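PDB 6MCA: ankyrin repeat domain protein from Legionella pneumophila subsp. pneumophila, which is a bacterial effector, AnkH, that interacts with the host LARP7 component of the 7SK snRNP complex and probably contains a cysteine protease-like region. Local coordinates for residues F56-R66 and R89-D100; F186-V195 and N346-A354. All coordinates share one frame; numbering follows the deposited sequence.

Interaction 1: F56-R66 and R89-D100; sequences FTPLIECAITR and RTPLHWAVDNND
N98 ties the ends of helices 58-65 and 91-97 together: its ND2 donates to I64 O at 3.3 Å. I64 O lies in the amide plane of N98, but ND2 sits above the carbonyl plane of I64. R66 reaches back over the same asparagine. Its NH2 makes a weak bond to N98 O at 2.8 Å, and its guanidinium stacks on the N98 amide with the planes 5° apart. A water carries the next link: it donates to A63 O at 2.6 Å and to D100 OD2 at 2.9 Å. D100 OD1 caps the following helix through a weak bond to M103 N.

The other end is largely apolar. The two helices run almost parallel, consistent with the side-by-side packing of equivalent helices in ankyrin repeats. With CG anti to its carbonyl carbon (chi1 -68°), W94 turns one face of its indole to I60 CG2 and I64 CD1. F56 and the six-membered ring of W94 form an offset edge-to-face pair, centroids 5.2 Å apart and planes at 83°. P91 packs its CG on I60 CG1 at 3.7 Å. The indole N-H is satisfied by D85 OD2, with a weak second bond from NE1 to R89 O. Apolar packing thus probably sets the helix spacing, while the directional polar bonds would help fix the register.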
loop_
_atom_site.group_PDB
_atom_site.type_symbol
_atom_site.label_atom_id
_atom_site.label_comp_id
_atom_site.label_asym_id
_atom_site.label_seq_id
_atom_site.Cartn_x
_atom_site.Cartn_y
_atom_site.Cartn_z
ATOM N N PHE A 56 -21.049 8.854 0.432
ATOM C CA PHE A 56 -20.514 9.628 -0.676
ATOM C C PHE A 56 -21.432 10.803 -0.990
ATOM O O PHE A 56 -22.556 10.901 -0.492
ATOM C CB PHE A 56 -20.335 8.753 -1.924
ATOM C CG PHE A 56 -19.426 7.578 -1.715
ATOM C CD1 PHE A 56 -18.103 7.767 -1.360
ATOM C CD2 PHE A 56 -19.891 6.283 -1.882
ATOM C CE1 PHE A 56 -17.262 6.691 -1.167
ATOM C CE2 PHE A 56 -19.052 5.202 -1.691
ATOM C CZ PHE A 56 -17.736 5.407 -1.334
ATOM N N THR A 57 -20.930 11.704 -1.823
ATOM C CA THR A 57 -21.708 12.793 -2.387
ATOM C C THR A 57 -22.188 12.416 -3.780
ATOM O O THR A 57 -21.664 11.483 -4.395
ATOM C CB THR A 57 -20.866 14.074 -2.457
ATOM O OG1 THR A 57 -19.835 13.918 -3.439
ATOM C CG2 THR A 57 -20.234 14.375 -1.108
ATOM N N PRO A 58 -23.208 13.104 -4.305
ATOM C CA PRO A 58 -23.639 12.814 -5.685
ATOM C C PRO A 58 -22.516 12.912 -6.708
ATOM O O PRO A 58 -22.448 12.088 -7.630
ATOM C CB PRO A 58 -24.731 13.864 -5.929
ATOM C CG PRO A 58 -25.281 14.147 -4.578
ATOM C CD PRO A 58 -24.125 14.037 -3.624
ATOM N N LEU A 59 -21.623 13.894 -6.562
ATOM C CA LEU A 59 -20.502 14.017 -7.489
ATOM C C LEU A 59 -19.541 12.842 -7.352
ATOM O O LEU A 59 -19.024 12.334 -8.354
ATOM C CB LEU A 59 -19.772 15.339 -7.257
ATOM C CG LEU A 59 -18.721 15.715 -8.302
ATOM C CD1 LEU A 59 -19.350 15.802 -9.684
ATOM C CD2 LEU A 59 -18.042 17.025 -7.932
ATOM N N ILE A 60 -19.290 12.395 -6.119
ATOM C CA ILE A 60 -18.436 11.230 -5.923
ATOM C C ILE A 60 -19.107 9.975 -6.468
ATOM O O ILE A 60 -18.433 9.087 -7.002
ATOM C CB ILE A 60 -18.064 11.089 -4.435
ATOM C CG1 ILE A 60 -17.189 12.266 -3.997
ATOM C CG2 ILE A 60 -17.353 9.771 -4.174
ATOM C CD1 ILE A 60 -16.696 12.167 -2.569
ATOM N N GLU A 61 -20.435 9.881 -6.362
ATOM C CA GLU A 61 -21.147 8.775 -6.997
ATOM C C GLU A 61 -20.957 8.802 -8.509
ATOM O O GLU A 61 -20.720 7.760 -9.134
ATOM C CB GLU A 61 -22.635 8.835 -6.645
ATOM C CG GLU A 61 -22.946 8.611 -5.175
ATOM C CD GLU A 61 -22.878 7.151 -4.772
ATOM O OE1 GLU A 61 -22.735 6.289 -5.665
ATOM O OE2 GLU A 61 -22.974 6.863 -3.560
ATOM N N CYS A 62 -21.057 9.990 -9.113
ATOM C CA CYS A 62 -20.820 10.121 -10.547
ATOM C C CYS A 62 -19.406 9.692 -10.915
ATOM O O CYS A 62 -19.196 9.016 -11.928
ATOM C CB CYS A 62 -21.065 11.564 -10.988
ATOM S SG CYS A 62 -22.780 12.096 -10.870
ATOM N N ALA A 63 -18.422 10.085 -10.103
ATOM C CA ALA A 63 -17.041 9.701 -10.375
ATOM C C ALA A 63 -16.856 8.191 -10.268
ATOM O O ALA A 63 -16.192 7.578 -11.111
ATOM C CB ALA A 63 -16.095 10.429 -9.420
ATOM N N ILE A 64 -17.444 7.575 -9.240
ATOM C CA ILE A 64 -17.313 6.133 -9.050
ATOM C C ILE A 64 -17.958 5.380 -10.206
ATOM O O ILE A 64 -17.419 4.377 -10.691
ATOM C CB ILE A 64 -17.917 5.720 -7.694
ATOM C CG1 ILE A 64 -17.028 6.197 -6.544
ATOM C CG2 ILE A 64 -18.113 4.211 -7.625
ATOM C CD1 ILE A 64 -17.554 5.825 -5.174
ATOM N N THR A 65 -19.109 5.855 -10.676
ATOM C CA THR A 65 -19.843 5.172 -11.735
ATOM C C THR A 65 -19.512 5.687 -13.133
ATOM O O THR A 65 -20.140 5.241 -14.099
ATOM C CB THR A 65 -21.350 5.285 -11.489
ATOM O OG1 THR A 65 -21.725 6.668 -11.430
ATOM C CG2 THR A 65 -21.726 4.607 -10.180
ATOM N N ARG A 66 -18.554 6.610 -13.261
ATOM C CA ARG A 66 -18.094 7.111 -14.560
ATOM C C ARG A 66 -19.223 7.757 -15.361
ATOM O O ARG A 66 -19.270 7.654 -16.589
ATOM C CB ARG A 66 -17.435 6.001 -15.384
ATOM C CG ARG A 66 -16.316 5.255 -14.685
ATOM C CD ARG A 66 -15.967 3.996 -15.460
ATOM N NE ARG A 66 -14.825 3.291 -14.887
ATOM C CZ ARG A 66 -13.571 3.456 -15.291
ATOM N NH1 ARG A 66 -13.295 4.304 -16.272
ATOM N NH2 ARG A 66 -12.592 2.771 -14.715
ATOM N N ARG A 89 -10.995 11.281 0.255
ATOM C CA ARG A 89 -10.955 11.098 -1.192
ATOM C C ARG A 89 -11.885 12.110 -1.850
ATOM O O ARG A 89 -13.112 11.987 -1.761
ATOM C CB ARG A 89 -11.359 9.673 -1.563
ATOM C CG ARG A 89 -10.249 8.641 -1.466
ATOM C CD ARG A 89 -10.586 7.430 -2.323
ATOM N NE ARG A 89 -9.620 6.346 -2.176
ATOM C CZ ARG A 89 -9.619 5.245 -2.923
ATOM N NH1 ARG A 89 -10.531 5.085 -3.871
ATOM N NH2 ARG A 89 -8.705 4.306 -2.721
ATOM N N THR A 90 -11.306 13.109 -2.512
ATOM C CA THR A 90 -12.080 14.065 -3.281
ATOM C C THR A 90 -12.622 13.383 -4.535
ATOM O O THR A 90 -12.192 12.282 -4.887
ATOM C CB THR A 90 -11.214 15.271 -3.645
ATOM O OG1 THR A 90 -10.253 14.892 -4.638
ATOM C CG2 THR A 90 -10.486 15.797 -2.414
ATOM N N PRO A 91 -13.590 14.001 -5.221
ATOM C CA PRO A 91 -14.031 13.444 -6.511
ATOM C C PRO A 91 -12.896 13.227 -7.496
ATOM O O PRO A 91 -12.941 12.276 -8.290
ATOM C CB PRO A 91 -15.026 14.496 -7.017
ATOM C CG PRO A 91 -15.576 15.106 -5.781
ATOM C CD PRO A 91 -14.453 15.112 -4.777
ATOM N N LEU A 92 -11.871 14.084 -7.467
ATOM C CA LEU A 92 -10.718 13.885 -8.336
ATOM C C LEU A 92 -9.971 12.607 -7.977
ATOM O O LEU A 92 -9.498 11.891 -8.866
ATOM C CB LEU A 92 -9.786 15.093 -8.259
ATOM C CG LEU A 92 -8.669 15.128 -9.303
ATOM C CD1 LEU A 92 -9.253 15.160 -10.707
ATOM C CD2 LEU A 92 -7.760 16.321 -9.071
ATOM N N HIS A 93 -9.851 12.310 -6.680
ATOM C CA HIS A 93 -9.257 11.045 -6.255
ATOM C C HIS A 93 -9.990 9.865 -6.877
ATOM O O HIS A 93 -9.368 8.935 -7.403
ATOM C CB HIS A 93 -9.283 10.935 -4.729
ATOM C CG HIS A 93 -8.121 11.585 -4.046
ATOM N ND1 HIS A 93 -8.174 12.869 -3.548
ATOM C CD2 HIS A 93 -6.880 11.121 -3.761
ATOM C CE1 HIS A 93 -7.014 13.171 -2.991
ATOM N NE2 HIS A 93 -6.211 12.128 -3.108
ATOM N N TRP A 94 -11.324 9.893 -6.833
ATOM C CA TRP A 94 -12.109 8.779 -7.356
ATOM C C TRP A 94 -11.993 8.679 -8.870
ATOM O O TRP A 94 -11.909 7.574 -9.419
ATOM C CB TRP A 94 -13.570 8.931 -6.937
ATOM C CG TRP A 94 -13.774 8.756 -5.468
ATOM C CD1 TRP A 94 -13.954 9.741 -4.542
ATOM C CD2 TRP A 94 -13.806 7.519 -4.750
ATOM N NE1 TRP A 94 -14.103 9.193 -3.292
ATOM C CE2 TRP A 94 -14.014 7.830 -3.391
ATOM C CE3 TRP A 94 -13.681 6.177 -5.123
ATOM C CZ2 TRP A 94 -14.100 6.850 -2.407
ATOM C CZ3 TRP A 94 -13.767 5.205 -4.144
ATOM C CH2 TRP A 94 -13.975 5.546 -2.802
ATOM N N ALA A 95 -11.989 9.820 -9.563
ATOM C CA ALA A 95 -11.848 9.793 -11.016
ATOM C C ALA A 95 -10.479 9.268 -11.427
ATOM O O ALA A 95 -10.360 8.511 -12.399
ATOM C CB ALA A 95 -12.080 11.189 -11.592
ATOM N N VAL A 96 -9.434 9.647 -10.690
ATOM C CA VAL A 96 -8.078 9.259 -11.060
ATOM C C VAL A 96 -7.831 7.790 -10.737
ATOM O O VAL A 96 -7.221 7.062 -11.530
ATOM C CB VAL A 96 -7.064 10.183 -10.363
ATOM C CG1 VAL A 96 -5.692 9.546 -10.326
ATOM C CG2 VAL A 96 -7.010 11.529 -11.069
ATOM N N ASP A 97 -8.306 7.325 -9.577
ATOM C CA ASP A 97 -8.176 5.911 -9.242
ATOM C C ASP A 97 -8.905 5.017 -10.239
ATOM O O ASP A 97 -8.548 3.842 -10.378
ATOM C CB ASP A 97 -8.693 5.652 -7.825
ATOM C CG ASP A 97 -7.923 6.430 -6.772
ATOM O OD1 ASP A 97 -6.934 7.104 -7.130
ATOM O OD2 ASP A 97 -8.307 6.368 -5.585
ATOM N N ASN A 98 -9.910 5.548 -10.935
ATOM C CA ASN A 98 -10.580 4.823 -12.006
ATOM C C ASN A 98 -9.859 4.941 -13.342
ATOM O O ASN A 98 -10.281 4.297 -14.310
ATOM C CB ASN A 98 -12.016 5.329 -12.165
ATOM C CG ASN A 98 -13.008 4.552 -11.323
ATOM O OD1 ASN A 98 -12.630 3.690 -10.530
ATOM N ND2 ASN A 98 -14.290 4.860 -11.489
ATOM N N ASN A 99 -8.793 5.742 -13.416
ATOM C CA ASN A 99 -8.085 6.012 -14.670
ATOM C C ASN A 99 -9.043 6.537 -15.737
ATOM O O ASN A 99 -8.943 6.200 -16.919
ATOM C CB ASN A 99 -7.336 4.770 -15.163
ATOM C CG ASN A 99 -6.234 5.106 -16.151
ATOM O OD1 ASN A 99 -5.585 6.147 -16.045
ATOM N ND2 ASN A 99 -6.019 4.222 -17.119
ATOM N N ASP A 100 -9.988 7.373 -15.311
ATOM C CA ASP A 100 -10.989 7.961 -16.193
ATOM C C ASP A 100 -10.484 9.331 -16.635
ATOM O O ASP A 100 -10.495 10.286 -15.851
ATOM C CB ASP A 100 -12.338 8.063 -15.484
ATOM C CG ASP A 100 -13.473 8.444 -16.421
ATOM O OD1 ASP A 100 -13.204 8.841 -17.575
ATOM O OD2 ASP A 100 -14.645 8.339 -16.000
HETATM O O HOH W 1 -14.594 8.187 -13.123
HETATM O O HOH W 2 -16.476 8.971 -18.232
#

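Interaction 2: F186-V195 and N346-A354; sequences FILEFTVAVV and NCSWANVQA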
loop_
_atom_site.group_PDB
_atom_site.type_symbol
_atom_site.label_atom_id
_atom_site.label_comp_id
_atom_site.label_asym_id
_atom_site.label_seq_id
_atom_site.Cartn_x
_atom_site.Cartn_y
_atom_site.Cartn_z
ATOM N N PHE A 186 -1.365 0.748 7.809
ATOM C CA PHE A 186 -1.439 -0.173 6.684
ATOM C C PHE A 186 -2.569 0.240 5.749
ATOM O O PHE A 186 -3.691 0.493 6.197
ATOM C CB PHE A 186 -1.653 -1.611 7.164
ATOM C CG PHE A 186 -1.794 -2.606 6.047
ATOM C CD1 PHE A 186 -0.676 -3.099 5.396
ATOM C CD2 PHE A 186 -3.045 -3.044 5.645
ATOM C CE1 PHE A 186 -0.802 -4.013 4.365
ATOM C CE2 PHE A 186 -3.179 -3.958 4.614
ATOM C CZ PHE A 186 -2.055 -4.443 3.974
ATOM N N ILE A 187 -2.264 0.305 4.455
ATOM C CA ILE A 187 -3.240 0.611 3.415
ATOM C C ILE A 187 -3.177 -0.509 2.385
ATOM O O ILE A 187 -2.124 -0.736 1.778
ATOM C CB ILE A 187 -2.978 1.975 2.757
ATOM C CG1 ILE A 187 -2.811 3.058 3.825
ATOM C CG2 ILE A 187 -4.108 2.332 1.805
ATOM C CD1 ILE A 187 -2.245 4.357 3.299
ATOM N N LEU A 188 -4.302 -1.198 2.182
ATOM C CA LEU A 188 -4.286 -2.447 1.424
ATOM C C LEU A 188 -4.044 -2.206 -0.063
ATOM O O LEU A 188 -3.150 -2.816 -0.661
ATOM C CB LEU A 188 -5.595 -3.205 1.642
ATOM C CG LEU A 188 -5.698 -4.578 0.976
ATOM C CD1 LEU A 188 -4.572 -5.487 1.445
ATOM C CD2 LEU A 188 -7.051 -5.209 1.258
ATOM N N GLU A 189 -4.847 -1.337 -0.684
ATOM C CA GLU A 189 -4.693 -1.080 -2.114
ATOM C C GLU A 189 -3.331 -0.472 -2.419
ATOM O O GLU A 189 -2.673 -0.847 -3.403
ATOM C CB GLU A 189 -5.816 -0.163 -2.601
ATOM C CG GLU A 189 -7.208 -0.625 -2.195
ATOM C CD GLU A 189 -8.309 0.135 -2.911
ATOM O OE1 GLU A 189 -8.428 -0.008 -4.146
ATOM O OE2 GLU A 189 -9.058 0.872 -2.236
ATOM N N PHE A 190 -2.894 0.474 -1.583
ATOM C CA PHE A 190 -1.549 1.018 -1.708
ATOM C C PHE A 190 -0.503 -0.083 -1.620
ATOM O O PHE A 190 0.460 -0.095 -2.393
ATOM C CB PHE A 190 -1.311 2.074 -0.627
ATOM C CG PHE A 190 0.116 2.541 -0.533
ATOM C CD1 PHE A 190 0.590 3.533 -1.376
ATOM C CD2 PHE A 190 0.979 1.994 0.404
ATOM C CE1 PHE A 190 1.899 3.969 -1.291
ATOM C CE2 PHE A 190 2.290 2.424 0.491
ATOM C CZ PHE A 190 2.750 3.414 -0.357
ATOM N N THR A 191 -0.679 -1.018 -0.682
ATOM C CA THR A 191 0.294 -2.092 -0.515
ATOM C C THR A 191 0.348 -2.986 -1.748
ATOM O O THR A 191 1.435 -3.352 -2.208
ATOM C CB THR A 191 -0.035 -2.915 0.733
ATOM O OG1 THR A 191 0.184 -2.116 1.903
ATOM C CG2 THR A 191 0.846 -4.150 0.809
ATOM N N VAL A 192 -0.812 -3.343 -2.301
ATOM C CA VAL A 192 -0.839 -4.177 -3.502
ATOM C C VAL A 192 -0.124 -3.476 -4.651
ATOM O O VAL A 192 0.718 -4.069 -5.345
ATOM C CB VAL A 192 -2.290 -4.533 -3.873
ATOM C CG1 VAL A 192 -2.329 -5.328 -5.168
ATOM C CG2 VAL A 192 -2.952 -5.311 -2.746
ATOM N N ALA A 193 -0.439 -2.194 -4.857
ATOM C CA ALA A 193 0.185 -1.446 -5.945
ATOM C C ALA A 193 1.698 -1.353 -5.763
ATOM O O ALA A 193 2.462 -1.574 -6.714
ATOM C CB ALA A 193 -0.435 -0.052 -6.044
ATOM N N VAL A 194 2.147 -1.043 -4.545
ATOM C CA VAL A 194 3.574 -0.859 -4.316
ATOM C C VAL A 194 4.313 -2.189 -4.399
ATOM O O VAL A 194 5.468 -2.231 -4.836
ATOM C CB VAL A 194 3.811 -0.138 -2.973
ATOM C CG1 VAL A 194 3.878 -1.122 -1.812
ATOM C CG2 VAL A 194 5.075 0.705 -3.040
ATOM N N VAL A 195 3.662 -3.298 -4.038
ATOM C CA VAL A 195 4.313 -4.601 -4.139
ATOM C C VAL A 195 4.479 -4.994 -5.599
ATOM O O VAL A 195 5.537 -5.497 -6.006
ATOM C CB VAL A 195 3.524 -5.661 -3.348
ATOM C CG1 VAL A 195 3.920 -7.063 -3.792
ATOM C CG2 VAL A 195 3.764 -5.489 -1.861
ATOM N N ASN A 346 1.509 -4.966 13.465
ATOM C CA ASN A 346 0.516 -5.317 12.457
ATOM C C ASN A 346 1.178 -6.189 11.398
ATOM O O ASN A 346 2.175 -5.785 10.789
ATOM C CB ASN A 346 -0.085 -4.058 11.830
ATOM C CG ASN A 346 -1.363 -4.339 11.064
ATOM O OD1 ASN A 346 -1.673 -5.488 10.744
ATOM N ND2 ASN A 346 -2.114 -3.286 10.765
ATOM N N CYS A 347 0.621 -7.377 11.178
ATOM C CA CYS A 347 1.200 -8.362 10.274
ATOM C C CYS A 347 0.663 -8.264 8.852
ATOM O O CYS A 347 1.046 -9.083 8.009
ATOM C CB CYS A 347 0.946 -9.773 10.811
ATOM S SG CYS A 347 -0.809 -10.194 10.935
ATOM N N SER A 348 -0.210 -7.294 8.567
ATOM C CA SER A 348 -0.831 -7.209 7.248
ATOM C C SER A 348 0.216 -7.044 6.152
ATOM O O SER A 348 0.170 -7.731 5.121
ATOM C CB SER A 348 -1.830 -6.052 7.220
ATOM O OG SER A 348 -2.772 -6.163 8.272
ATOM N N TRP A 349 1.171 -6.135 6.361
ATOM C CA TRP A 349 2.226 -5.926 5.375
ATOM C C TRP A 349 3.007 -7.209 5.127
ATOM O O TRP A 349 3.226 -7.601 3.976
ATOM C CB TRP A 349 3.162 -4.807 5.833
ATOM C CG TRP A 349 4.378 -4.665 4.968
ATOM C CD1 TRP A 349 5.599 -5.244 5.167
ATOM C CD2 TRP A 349 4.489 -3.899 3.761
ATOM N NE1 TRP A 349 6.463 -4.883 4.161
ATOM C CE2 TRP A 349 5.805 -4.059 3.285
ATOM C CE3 TRP A 349 3.603 -3.093 3.040
ATOM C CZ2 TRP A 349 6.258 -3.442 2.121
ATOM C CZ3 TRP A 349 4.055 -2.481 1.883
ATOM C CH2 TRP A 349 5.370 -2.659 1.436
ATOM N N ALA A 350 3.433 -7.877 6.202
ATOM C CA ALA A 350 4.184 -9.120 6.055
ATOM C C ALA A 350 3.344 -10.195 5.378
ATOM O O ALA A 350 3.861 -10.989 4.581
ATOM C CB ALA A 350 4.677 -9.600 7.419
ATOM N N ASN A 351 2.044 -10.235 5.682
ATOM C CA ASN A 351 1.164 -11.204 5.037
ATOM C C ASN A 351 1.101 -10.972 3.534
ATOM O O ASN A 351 1.116 -11.929 2.750
ATOM C CB ASN A 351 -0.236 -11.138 5.649
ATOM C CG ASN A 351 -0.304 -11.779 7.022
ATOM O OD1 ASN A 351 0.600 -12.510 7.424
ATOM N ND2 ASN A 351 -1.384 -11.510 7.747
ATOM N N VAL A 352 1.034 -9.708 3.110
ATOM C CA VAL A 352 1.014 -9.423 1.678
ATOM C C VAL A 352 2.363 -9.749 1.046
ATOM O O VAL A 352 2.426 -10.286 -0.066
ATOM C CB VAL A 352 0.602 -7.962 1.423
ATOM C CG1 VAL A 352 0.590 -7.673 -0.071
ATOM C CG2 VAL A 352 -0.765 -7.684 2.028
ATOM N N GLN A 353 3.462 -9.437 1.743
ATOM C CA GLN A 353 4.786 -9.746 1.205
ATOM C C GLN A 353 4.961 -11.244 0.992
ATOM O O GLN A 353 5.528 -11.673 -0.020
ATOM C CB GLN A 353 5.888 -9.223 2.131
ATOM C CG GLN A 353 5.835 -7.741 2.452
ATOM C CD GLN A 353 5.558 -6.881 1.238
ATOM O OE1 GLN A 353 6.351 -6.841 0.296
ATOM N NE2 GLN A 353 4.430 -6.183 1.255
ATOM N N ALA A 354 4.478 -12.056 1.935
ATOM C CA ALA A 354 4.661 -13.502 1.855
ATOM C C ALA A 354 3.930 -14.134 0.679
ATOM O O ALA A 354 4.166 -15.311 0.392
ATOM C CB ALA A 354 4.207 -14.162 3.157
#
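N346 OD1 accepts two bonds from S348, from OG at 2.8 Å and from the backbone N at 3.2 Å, both on the same face of its plane. The bond to the backbone N makes an Asx turn that caps the start of helix 348-353, which packs against helix 188-195 at a crossing angle of -37°. S348 OG also bonds to A267 N of strand 266-273, so the cap ties the helix start to the five-stranded sheet. No hydrogen bond crosses between the two segments.

F186 lies flat on the capped turn. Its CG is anti to the backbone N (chi1 178°), which carries the ring across to S348. S348 CB stands over the ring centre, 3.4 Å from the centroid, in a CH-pi contact. V352 CG2 meets the same ring at its edge.

Further along, T191 CG2 fits between V352 CG1, at 3.6 Å, and the indole of W349. The hydroxyl of T191 is turned back to its own helix and donates to I187 O at 2.7 Å. H161 stacks on the indole of W349. Q353 is bent at chi2 (-44°). This brings its amide back over a face of the W349 ring. NE2 sits over the ring centre and also donates to the backbone O of W349. The same nitrogen lies 3.3 Å from V195 CG2.

How the interactions relate
From the N terminus, the chain first builds a run of helices. Interaction 1 closes a short loop there: 22 residues, including helix 68-76, separate its two segments. The chain then runs through more helices and a two-stranded hairpin before interaction 2 opens. That contact closes a much longer loop of 150 residues, which holds all five strands of the larger antiparallel sheet. The two loops are in series and neither nest nor cross. Interaction 1 joins helices 58-65 and 91-97 of the N-terminal helical part, the latter in a predicted ankyrin repeat. Interaction 2 joins helix 188-202 to a helix beside the sheet. R89 and E189 link them through a long, weak ion pair.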